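PDB 6TZ0: RNA-dependent RNA Polymerase from Bombyx mori cytoplasmic polyhedrosis virus, which catalyses RNA-templated RNA synthesis, making the plus strands of conservative transcription and the complementary minus strands of the double-stranded viral genome. Local coordinates for residues 315-318 and 319-323; 220-223 and 224-228; 286-289 and 290-294; 257-260 and 261-265. All coordinates share one frame; numbering follows the deposited sequence.

Interaction 1: residues 315-318 and 319-323; sequences INRA and LRLSK
The carbonyl O of R317 takes two backbone N-H groups in the last turn of helix 309-320: L321 N at 2.9 Å from R317 O, nearly straight at 163°, and R320 N more weakly at 3.3 Å. R320 N also bonds to N316 O, at 3.0 Å, sharing its proton between two carbonyls as the helix runs out. One step on, the hydroxyl of S322 turns back to the carbonyl O of A318, a weak bond of 3.3 Å from OG that follows the chain beyond the last helical residues. Among the side chains, R317 and L321 carry the contact. The arginine stretches out from CG to NE, CG anti to its backbone N (chi1 -177°), and the CD1 methyl of L321 settles over the centre of one guanidinium face, 3.7 Å from CZ and as far from R317 CG. On another side of the helix I315 and L319 run side by side, CG2 of I315 lying 4.0 Å from CD2 of L319, and both also touch W256. Y331 of helix 325-339 packs on A318 and L321. The L321 methyl covers one face of the guanidinium and leaves the N-H directions in its plane to other partners, such as the long, weak ion pair of R317 NE with D59.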
loop_
_atom_site.group_PDB
_atom_site.type_symbol
_atom_site.label_atom_id
_atom_site.label_comp_id
_atom_site.label_asym_id
_atom_site.label_seq_id
_atom_site.Cartn_x
_atom_site.Cartn_y
_atom_site.Cartn_z
ATOM N N ILE A 315 -22.949 -27.055 14.375
ATOM C CA ILE A 315 -23.657 -26.059 13.571
ATOM C C ILE A 315 -25.142 -26.399 13.462
ATOM O O ILE A 315 -25.994 -25.509 13.550
ATOM C CB ILE A 315 -22.983 -25.913 12.193
ATOM C CG1 ILE A 315 -21.615 -25.254 12.350
ATOM C CG2 ILE A 315 -23.828 -25.109 11.218
ATOM C CD1 ILE A 315 -20.810 -25.270 11.103
ATOM N N ASN A 316 -25.486 -27.681 13.313
ATOM C CA ASN A 316 -26.904 -28.045 13.260
ATOM C C ASN A 316 -27.582 -27.838 14.613
ATOM O O ASN A 316 -28.759 -27.458 14.677
ATOM C CB ASN A 316 -27.070 -29.485 12.791
ATOM C CG ASN A 316 -26.636 -29.674 11.365
ATOM O OD1 ASN A 316 -26.818 -28.793 10.534
ATOM N ND2 ASN A 316 -26.085 -30.839 11.063
ATOM N N ARG A 317 -26.835 -28.055 15.700
ATOM C CA ARG A 317 -27.291 -27.705 17.041
ATOM C C ARG A 317 -27.575 -26.213 17.171
ATOM O O ARG A 317 -28.570 -25.813 17.784
ATOM C CB ARG A 317 -26.229 -28.135 18.048
ATOM C CG ARG A 317 -26.574 -27.903 19.485
ATOM C CD ARG A 317 -25.459 -28.405 20.377
ATOM N NE ARG A 317 -25.760 -28.173 21.779
ATOM C CZ ARG A 317 -26.460 -29.014 22.530
ATOM N NH1 ARG A 317 -26.705 -28.726 23.796
ATOM N NH2 ARG A 317 -26.925 -30.139 22.011
ATOM N N ALA A 318 -26.708 -25.376 16.598
ATOM C CA ALA A 318 -26.927 -23.931 16.626
ATOM C C ALA A 318 -28.102 -23.522 15.745
ATOM O O ALA A 318 -28.799 -22.547 16.048
ATOM C CB ALA A 318 -25.661 -23.206 16.186
ATOM N N LEU A 319 -28.319 -24.237 14.640
ATOM C CA LEU A 319 -29.488 -24.008 13.794
ATOM C C LEU A 319 -30.781 -24.321 14.533
ATOM O O LEU A 319 -31.795 -23.644 14.338
ATOM C CB LEU A 319 -29.398 -24.856 12.525
ATOM C CG LEU A 319 -28.883 -24.300 11.198
ATOM C CD1 LEU A 319 -29.878 -23.296 10.697
ATOM C CD2 LEU A 319 -27.518 -23.666 11.306
ATOM N N ARG A 320 -30.771 -25.348 15.384
ATOM C CA ARG A 320 -32.023 -25.764 16.009
ATOM C C ARG A 320 -32.299 -25.018 17.310
ATOM O O ARG A 320 -33.415 -24.538 17.525
ATOM C CB ARG A 320 -32.012 -27.268 16.246
ATOM C CG ARG A 320 -31.989 -28.061 14.966
ATOM C CD ARG A 320 -33.287 -27.877 14.217
ATOM N NE ARG A 320 -33.356 -28.706 13.021
ATOM C CZ ARG A 320 -34.380 -28.702 12.175
ATOM N NH1 ARG A 320 -34.368 -29.489 11.108
ATOM N NH2 ARG A 320 -35.419 -27.910 12.398
ATOM N N LEU A 321 -31.307 -24.902 18.191
ATOM C CA LEU A 321 -31.543 -24.491 19.569
ATOM C C LEU A 321 -31.474 -22.982 19.779
ATOM O O LEU A 321 -31.375 -22.533 20.925
ATOM C CB LEU A 321 -30.555 -25.185 20.504
ATOM C CG LEU A 321 -30.686 -26.695 20.654
ATOM C CD1 LEU A 321 -29.593 -27.218 21.555
ATOM C CD2 LEU A 321 -32.047 -27.058 21.201
ATOM N N SER A 322 -31.534 -22.192 18.717
ATOM C CA SER A 322 -31.514 -20.741 18.829
ATOM C C SER A 322 -32.939 -20.209 18.783
ATOM O O SER A 322 -33.747 -20.647 17.956
ATOM C CB SER A 322 -30.669 -20.121 17.719
ATOM O OG SER A 322 -31.225 -20.393 16.448
ATOM N N LYS A 323 -33.248 -19.279 19.683
ATOM C CA LYS A 323 -34.581 -18.708 19.794
ATOM C C LYS A 323 -34.611 -17.194 19.720
ATOM O O LYS A 323 -35.634 -16.635 19.326
ATOM C CB LYS A 323 -35.252 -19.140 21.105
ATOM C CG LYS A 323 -35.806 -20.551 21.094
ATOM C CD LYS A 323 -34.802 -21.561 21.605
ATOM C CE LYS A 323 -35.424 -22.938 21.702
ATOM N NZ LYS A 323 -35.791 -23.445 20.347
#

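Interaction 2: residues 220-223 and 224-228; sequences GILT and HVESI
T223 and E226 form a capping box at the start of helix 224-237, with T223 as the N-cap, and the glutamate can be followed outward from the helix. Its CB packs against the CD2 methyl of L222, 3.7 Å away. CG, set anti to its own carbonyl carbon (chi1 -71°), passes close to the threonine hydroxyl, 3.4 Å from T223 OG1. From there the chain runs extended and carries the carboxylate back over the residues that precede the helix. OE1 receives the backbone N-H of T223, with T223 N 3.2 Å from E226 OE1 and approaching from above the carboxylate plane. S60 OG bonds to the same oxygen and the hydroxyl of Y314 holds OE2, so both carboxylate oxygens of this buried side chain have partners. The other half of the box, E226 N to T223 OG1, is a weak bond of 3.4 Å, though close to straight at 162°. That hydroxyl also bonds to the carbonyl O of E58, which ties the helix start to the end of strand 54-58. G220, with positive phi, ends helix 206-218 in a Schellman motif, and the three residues after it turn the chain into the new helix. The first backbone bond of the new helix runs from S227 N to T223 O, 3.0 Å, with the donor standing 36° out of the carbonyl plane.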
loop_
_atom_site.group_PDB
_atom_site.type_symbol
_atom_site.label_atom_id
_atom_site.label_comp_id
_atom_site.label_asym_id
_atom_site.label_seq_id
_atom_site.Cartn_x
_atom_site.Cartn_y
_atom_site.Cartn_z
ATOM N N GLY A 220 -15.212 -15.514 27.379
ATOM C CA GLY A 220 -16.601 -15.890 27.497
ATOM C C GLY A 220 -17.240 -16.336 26.205
ATOM O O GLY A 220 -18.456 -16.541 26.171
ATOM N N ILE A 221 -16.457 -16.487 25.141
ATOM C CA ILE A 221 -16.993 -16.905 23.853
ATOM C C ILE A 221 -17.119 -18.421 23.788
ATOM O O ILE A 221 -18.156 -18.959 23.386
ATOM C CB ILE A 221 -16.104 -16.353 22.727
ATOM C CG1 ILE A 221 -16.164 -14.827 22.731
ATOM C CG2 ILE A 221 -16.507 -16.915 21.380
ATOM C CD1 ILE A 221 -15.112 -14.180 21.901
ATOM N N LEU A 222 -16.079 -19.135 24.193
ATOM C CA LEU A 222 -16.100 -20.587 24.218
ATOM C C LEU A 222 -16.190 -21.084 25.649
ATOM O O LEU A 222 -15.573 -20.520 26.554
ATOM C CB LEU A 222 -14.858 -21.174 23.555
ATOM C CG LEU A 222 -14.695 -20.996 22.052
ATOM C CD1 LEU A 222 -13.365 -21.567 21.629
ATOM C CD2 LEU A 222 -15.818 -21.677 21.313
ATOM N N THR A 223 -16.969 -22.137 25.849
ATOM C CA THR A 223 -16.967 -22.863 27.106
ATOM C C THR A 223 -15.899 -23.952 27.025
ATOM O O THR A 223 -15.104 -23.996 26.084
ATOM C CB THR A 223 -18.360 -23.412 27.400
ATOM O OG1 THR A 223 -18.729 -24.360 26.394
ATOM C CG2 THR A 223 -19.368 -22.287 27.401
ATOM N N HIS A 224 -15.856 -24.846 28.010
ATOM C CA HIS A 224 -14.831 -25.884 27.990
ATOM C C HIS A 224 -15.167 -26.989 26.995
ATOM O O HIS A 224 -14.274 -27.503 26.306
ATOM C CB HIS A 224 -14.630 -26.447 29.394
ATOM C CG HIS A 224 -14.038 -25.464 30.352
ATOM N ND1 HIS A 224 -12.710 -25.104 30.321
ATOM C CD2 HIS A 224 -14.595 -24.751 31.357
ATOM C CE1 HIS A 224 -12.470 -24.221 31.272
ATOM N NE2 HIS A 224 -13.598 -23.987 31.914
ATOM N N VAL A 225 -16.448 -27.333 26.876
ATOM C CA VAL A 225 -16.851 -28.350 25.915
ATOM C C VAL A 225 -16.722 -27.806 24.498
ATOM O O VAL A 225 -16.342 -28.524 23.560
ATOM C CB VAL A 225 -18.289 -28.804 26.213
ATOM C CG1 VAL A 225 -18.559 -30.133 25.570
ATOM C CG2 VAL A 225 -18.561 -28.825 27.690
ATOM N N GLU A 226 -17.014 -26.519 24.326
ATOM C CA GLU A 226 -16.795 -25.878 23.040
ATOM C C GLU A 226 -15.314 -25.754 22.715
ATOM O O GLU A 226 -14.939 -25.783 21.539
ATOM C CB GLU A 226 -17.472 -24.514 23.028
ATOM C CG GLU A 226 -18.982 -24.591 22.978
ATOM C CD GLU A 226 -19.626 -23.231 23.021
ATOM O OE1 GLU A 226 -18.917 -22.252 23.308
ATOM O OE2 GLU A 226 -20.837 -23.136 22.746
ATOM N N SER A 227 -14.456 -25.657 23.733
ATOM C CA SER A 227 -13.021 -25.699 23.483
ATOM C C SER A 227 -12.576 -27.079 23.035
ATOM O O SER A 227 -11.648 -27.192 22.224
ATOM C CB SER A 227 -12.248 -25.287 24.728
ATOM O OG SER A 227 -12.351 -26.258 25.747
ATOM N N ILE A 228 -13.224 -28.131 23.547
ATOM C CA ILE A 228 -12.970 -29.481 23.047
ATOM C C ILE A 228 -13.324 -29.577 21.570
ATOM O O ILE A 228 -12.544 -30.101 20.765
ATOM C CB ILE A 228 -13.752 -30.520 23.866
ATOM C CG1 ILE A 228 -13.300 -30.511 25.307
ATOM C CG2 ILE A 228 -13.565 -31.905 23.306
ATOM C CD1 ILE A 228 -14.172 -31.320 26.154
#

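Interaction 3: residues 286-289 and 290-294; sequences TSEP and HFVSS
The chain arrives at P289 in an extended conformation and then coils into a short, weakly bonded turn of helix, where the carbonyl O of P289 accepts two backbone N-H groups. S293 N, 3.2 Å from P289 O, lies in the carbonyl plane, whereas V292 N, 3.1 Å from the same oxygen, comes in from well above it. The proline also supplies the main apolar contact, a CH-pi interaction: its CB stands over one face of the F291 ring, 3.9 Å from the ring centroid and displaced toward the rim beside CE2 and CZ. The phenyl ring reaches back to the proline because CG of F291 sits between the backbone N and the carbonyl carbon (chi1 50°). Together these features make a connection from strand 278-285 into helix 290-293, with the proline at the junction and its carbonyl serving as the first acceptor of the helical turn. On another side of the turn, V292 directs CG1 at the aliphatic part of E288, 3.8 Å from its CB. The E288 chain bends at its second torsion, and OE1 takes the backbone N-H of Q717, while the backbone N-H of E288 goes to ND1 of H262. F291 also stacks against the ring of H694. The hydroxyl of S294 folds back on the chain, OG donating to the carbonyl O of F291 at 3.1 Å.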
loop_
_atom_site.group_PDB
_atom_site.type_symbol
_atom_site.label_atom_id
_atom_site.label_comp_id
_atom_site.label_asym_id
_atom_site.label_seq_id
_atom_site.Cartn_x
_atom_site.Cartn_y
_atom_site.Cartn_z
ATOM N N THR A 286 -37.715 -11.978 10.934
ATOM C CA THR A 286 -36.365 -12.219 10.446
ATOM C C THR A 286 -36.332 -13.305 9.387
ATOM O O THR A 286 -35.264 -13.839 9.085
ATOM C CB THR A 286 -35.422 -12.571 11.595
ATOM O OG1 THR A 286 -35.901 -13.732 12.284
ATOM C CG2 THR A 286 -35.301 -11.419 12.562
ATOM N N SER A 287 -37.487 -13.649 8.833
ATOM C CA SER A 287 -37.534 -14.560 7.703
ATOM C C SER A 287 -36.958 -13.883 6.467
ATOM O O SER A 287 -36.973 -12.657 6.353
ATOM C CB SER A 287 -38.968 -15.007 7.448
ATOM O OG SER A 287 -39.776 -13.909 7.079
ATOM N N GLU A 288 -36.452 -14.680 5.544
ATOM C CA GLU A 288 -35.728 -14.199 4.381
ATOM C C GLU A 288 -36.562 -14.366 3.118
ATOM O O GLU A 288 -37.484 -15.185 3.079
ATOM C CB GLU A 288 -34.405 -14.963 4.245
ATOM C CG GLU A 288 -33.448 -14.763 5.407
ATOM C CD GLU A 288 -32.926 -13.349 5.521
ATOM O OE1 GLU A 288 -32.759 -12.682 4.481
ATOM O OE2 GLU A 288 -32.680 -12.899 6.657
ATOM N N PRO A 289 -36.284 -13.591 2.067
ATOM C CA PRO A 289 -36.990 -13.785 0.795
ATOM C C PRO A 289 -36.590 -15.089 0.123
ATOM O O PRO A 289 -35.643 -15.767 0.522
ATOM C CB PRO A 289 -36.559 -12.578 -0.036
ATOM C CG PRO A 289 -36.147 -11.567 0.952
ATOM C CD PRO A 289 -35.526 -12.326 2.068
ATOM N N HIS A 290 -37.326 -15.430 -0.935
ATOM C CA HIS A 290 -37.229 -16.770 -1.505
ATOM C C HIS A 290 -35.947 -16.980 -2.297
ATOM O O HIS A 290 -35.495 -18.119 -2.438
ATOM C CB HIS A 290 -38.442 -17.053 -2.391
ATOM C CG HIS A 290 -38.519 -16.184 -3.605
ATOM N ND1 HIS A 290 -37.915 -16.519 -4.797
ATOM C CD2 HIS A 290 -39.122 -14.991 -3.812
ATOM C CE1 HIS A 290 -38.145 -15.569 -5.685
ATOM N NE2 HIS A 290 -38.874 -14.630 -5.113
ATOM N N PHE A 291 -35.352 -15.912 -2.821
ATOM C CA PHE A 291 -34.074 -16.031 -3.507
ATOM C C PHE A 291 -32.906 -16.173 -2.542
ATOM O O PHE A 291 -31.806 -16.540 -2.966
ATOM C CB PHE A 291 -33.867 -14.839 -4.450
ATOM C CG PHE A 291 -34.089 -13.493 -3.812
ATOM C CD1 PHE A 291 -33.067 -12.839 -3.143
ATOM C CD2 PHE A 291 -35.324 -12.872 -3.898
ATOM C CE1 PHE A 291 -33.281 -11.602 -2.561
ATOM C CE2 PHE A 291 -35.537 -11.638 -3.329
ATOM C CZ PHE A 291 -34.516 -11.003 -2.658
ATOM N N VAL A 292 -33.123 -15.890 -1.260
ATOM C CA VAL A 292 -32.123 -16.169 -0.240
ATOM C C VAL A 292 -32.258 -17.601 0.258
ATOM O O VAL A 292 -31.260 -18.298 0.466
ATOM C CB VAL A 292 -32.261 -15.143 0.897
ATOM C CG1 VAL A 292 -31.356 -15.476 2.049
ATOM C CG2 VAL A 292 -31.956 -13.762 0.377
ATOM N N SER A 293 -33.494 -18.080 0.408
ATOM C CA SER A 293 -33.745 -19.440 0.868
ATOM C C SER A 293 -33.397 -20.503 -0.167
ATOM O O SER A 293 -33.393 -21.689 0.175
ATOM C CB SER A 293 -35.209 -19.586 1.279
ATOM O OG SER A 293 -35.496 -18.788 2.410
ATOM N N SER A 294 -33.122 -20.120 -1.412
ATOM C CA SER A 294 -32.658 -21.084 -2.399
ATOM C C SER A 294 -31.176 -21.392 -2.240
ATOM O O SER A 294 -30.725 -22.471 -2.637
ATOM C CB SER A 294 -32.944 -20.566 -3.805
ATOM O OG SER A 294 -32.205 -19.388 -4.063
#

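Interaction 4: residues 257-260 and 261-265; sequences YQEA and LHNVG
CG of E259 lies opposite the backbone N (chi1 -176°) and the chain is extended beyond it, which sends the side chain straight out from helix 257-264, while N263, one turn later, turns CG anti to its carbonyl carbon. The two side chains thus run side by side in the same direction, with the amide ND2 of N263 beside the methylene chain, 4.1 Å from CG of E259. Their carboxylate and amide planes are turned 53° apart. The carboxylate itself looks beyond the helix: OE2 of E259 forms a salt bridge with NE of R300 in helix 295-306. Beneath these side chains the backbone follows the regular helical pattern, L261 N to Y257 O at 2.9 Å, H262 N to Q258 O at 2.9 Å and N263 N to E259 O at 3.0 Å. The last of the four, V264 N to A260 O, also 3.0 Å, is the most bent, at 130°. G265 then leaves the helix with positive phi, a conformation that suits glycine. V264 packs outward on V328 of helix 325-339, as do Y257 and A260. The helix is joined to its surroundings by backbone groups, as where G265 pairs with T286, as well as by side chains such as E259. The buried carboxylate of E259 is met by the charge of R300, which would probably favour its ionised form.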
loop_
_atom_site.group_PDB
_atom_site.type_symbol
_atom_site.label_atom_id
_atom_site.label_comp_id
_atom_site.label_asym_id
_atom_site.label_seq_id
_atom_site.Cartn_x
_atom_site.Cartn_y
_atom_site.Cartn_z
ATOM N N TYR A 257 -25.295 -18.536 9.621
ATOM C CA TYR A 257 -26.009 -17.708 10.588
ATOM C C TYR A 257 -27.221 -17.039 9.973
ATOM O O TYR A 257 -28.172 -16.724 10.690
ATOM C CB TYR A 257 -25.081 -16.652 11.194
ATOM C CG TYR A 257 -24.740 -15.487 10.294
ATOM C CD1 TYR A 257 -23.738 -15.591 9.345
ATOM C CD2 TYR A 257 -25.377 -14.258 10.442
ATOM C CE1 TYR A 257 -23.413 -14.527 8.538
ATOM C CE2 TYR A 257 -25.057 -13.190 9.637
ATOM C CZ TYR A 257 -24.074 -13.331 8.688
ATOM O OH TYR A 257 -23.745 -12.267 7.885
ATOM N N GLN A 258 -27.213 -16.853 8.657
ATOM C CA GLN A 258 -28.362 -16.290 7.971
ATOM C C GLN A 258 -29.535 -17.262 7.987
ATOM O O GLN A 258 -30.678 -16.859 8.229
ATOM C CB GLN A 258 -27.952 -15.922 6.550
ATOM C CG GLN A 258 -28.929 -15.089 5.785
ATOM C CD GLN A 258 -28.355 -14.658 4.467
ATOM O OE1 GLN A 258 -27.266 -15.076 4.092
ATOM N NE2 GLN A 258 -29.060 -13.793 3.771
ATOM N N GLU A 259 -29.263 -18.554 7.797
ATOM C CA GLU A 259 -30.309 -19.564 7.919
ATOM C C GLU A 259 -30.782 -19.723 9.357
ATOM O O GLU A 259 -31.980 -19.929 9.596
ATOM C CB GLU A 259 -29.804 -20.899 7.382
ATOM C CG GLU A 259 -30.839 -21.995 7.372
ATOM C CD GLU A 259 -30.294 -23.287 6.826
ATOM O OE1 GLU A 259 -29.111 -23.309 6.434
ATOM O OE2 GLU A 259 -31.041 -24.285 6.798
ATOM N N ALA A 260 -29.861 -19.622 10.318
ATOM C CA ALA A 260 -30.251 -19.691 11.724
ATOM C C ALA A 260 -31.163 -18.531 12.111
ATOM O O ALA A 260 -32.193 -18.729 12.768
ATOM C CB ALA A 260 -29.009 -19.708 12.610
ATOM N N LEU A 261 -30.818 -17.322 11.674
ATOM C CA LEU A 261 -31.615 -16.146 11.976
ATOM C C LEU A 261 -32.928 -16.145 11.206
ATOM O O LEU A 261 -33.912 -15.565 11.674
ATOM C CB LEU A 261 -30.796 -14.897 11.663
ATOM C CG LEU A 261 -31.231 -13.543 12.208
ATOM C CD1 LEU A 261 -31.101 -13.516 13.719
ATOM C CD2 LEU A 261 -30.367 -12.490 11.589
ATOM N N HIS A 262 -32.961 -16.787 10.034
ATOM C CA HIS A 262 -34.223 -17.062 9.353
ATOM C C HIS A 262 -35.127 -17.955 10.191
ATOM O O HIS A 262 -36.312 -17.659 10.371
ATOM C CB HIS A 262 -33.955 -17.710 8.001
ATOM C CG HIS A 262 -35.181 -18.260 7.343
ATOM N ND1 HIS A 262 -36.145 -17.462 6.775
ATOM C CD2 HIS A 262 -35.599 -19.535 7.169
ATOM C CE1 HIS A 262 -37.106 -18.217 6.277
ATOM N NE2 HIS A 262 -36.797 -19.480 6.502
ATOM N N ASN A 263 -34.585 -19.057 10.713
ATOM C CA ASN A 263 -35.408 -19.969 11.502
ATOM C C ASN A 263 -35.757 -19.436 12.885
ATOM O O ASN A 263 -36.620 -20.028 13.541
ATOM C CB ASN A 263 -34.733 -21.333 11.639
ATOM C CG ASN A 263 -34.850 -22.167 10.385
ATOM O OD1 ASN A 263 -35.897 -22.195 9.743
ATOM N ND2 ASN A 263 -33.783 -22.862 10.036
ATOM N N VAL A 264 -35.109 -18.364 13.354
ATOM C CA VAL A 264 -35.549 -17.711 14.591
ATOM C C VAL A 264 -36.960 -17.149 14.441
ATOM O O VAL A 264 -37.823 -17.363 15.298
ATOM C CB VAL A 264 -34.542 -16.629 15.019
ATOM C CG1 VAL A 264 -35.119 -15.744 16.107
ATOM C CG2 VAL A 264 -33.306 -17.283 15.550
ATOM N N GLY A 265 -37.223 -16.440 13.347
ATOM C CA GLY A 265 -38.557 -15.967 13.040
ATOM C C GLY A 265 -38.890 -14.572 13.509
ATOM O O GLY A 265 -39.297 -13.747 12.686
#

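Overall arrangement
Interaction 4 is the hub of the group. Its helix touches interaction 1, where CD1 of L319 packs 3.7 Å from CG of E259, and interaction 3, where OG1 of T286 makes a probable hydrogen bond of 2.8 Å to the carbonyl O of L261. Centres of interactions 1 and 4 are 9 Å apart, those of 3 and 4 about 10 Å. Interaction 2 stands apart, with its nearest atoms about 7 Å from interaction 1, but helix 325-339 packs against interactions 1, 2 and 4. The catalytic centre is closest to interaction 4: the Y257 side chain is about 11 Å from that of D547, which binds magnesium in another structure of this protein. Interactions 1 to 3 lie away from the known sites.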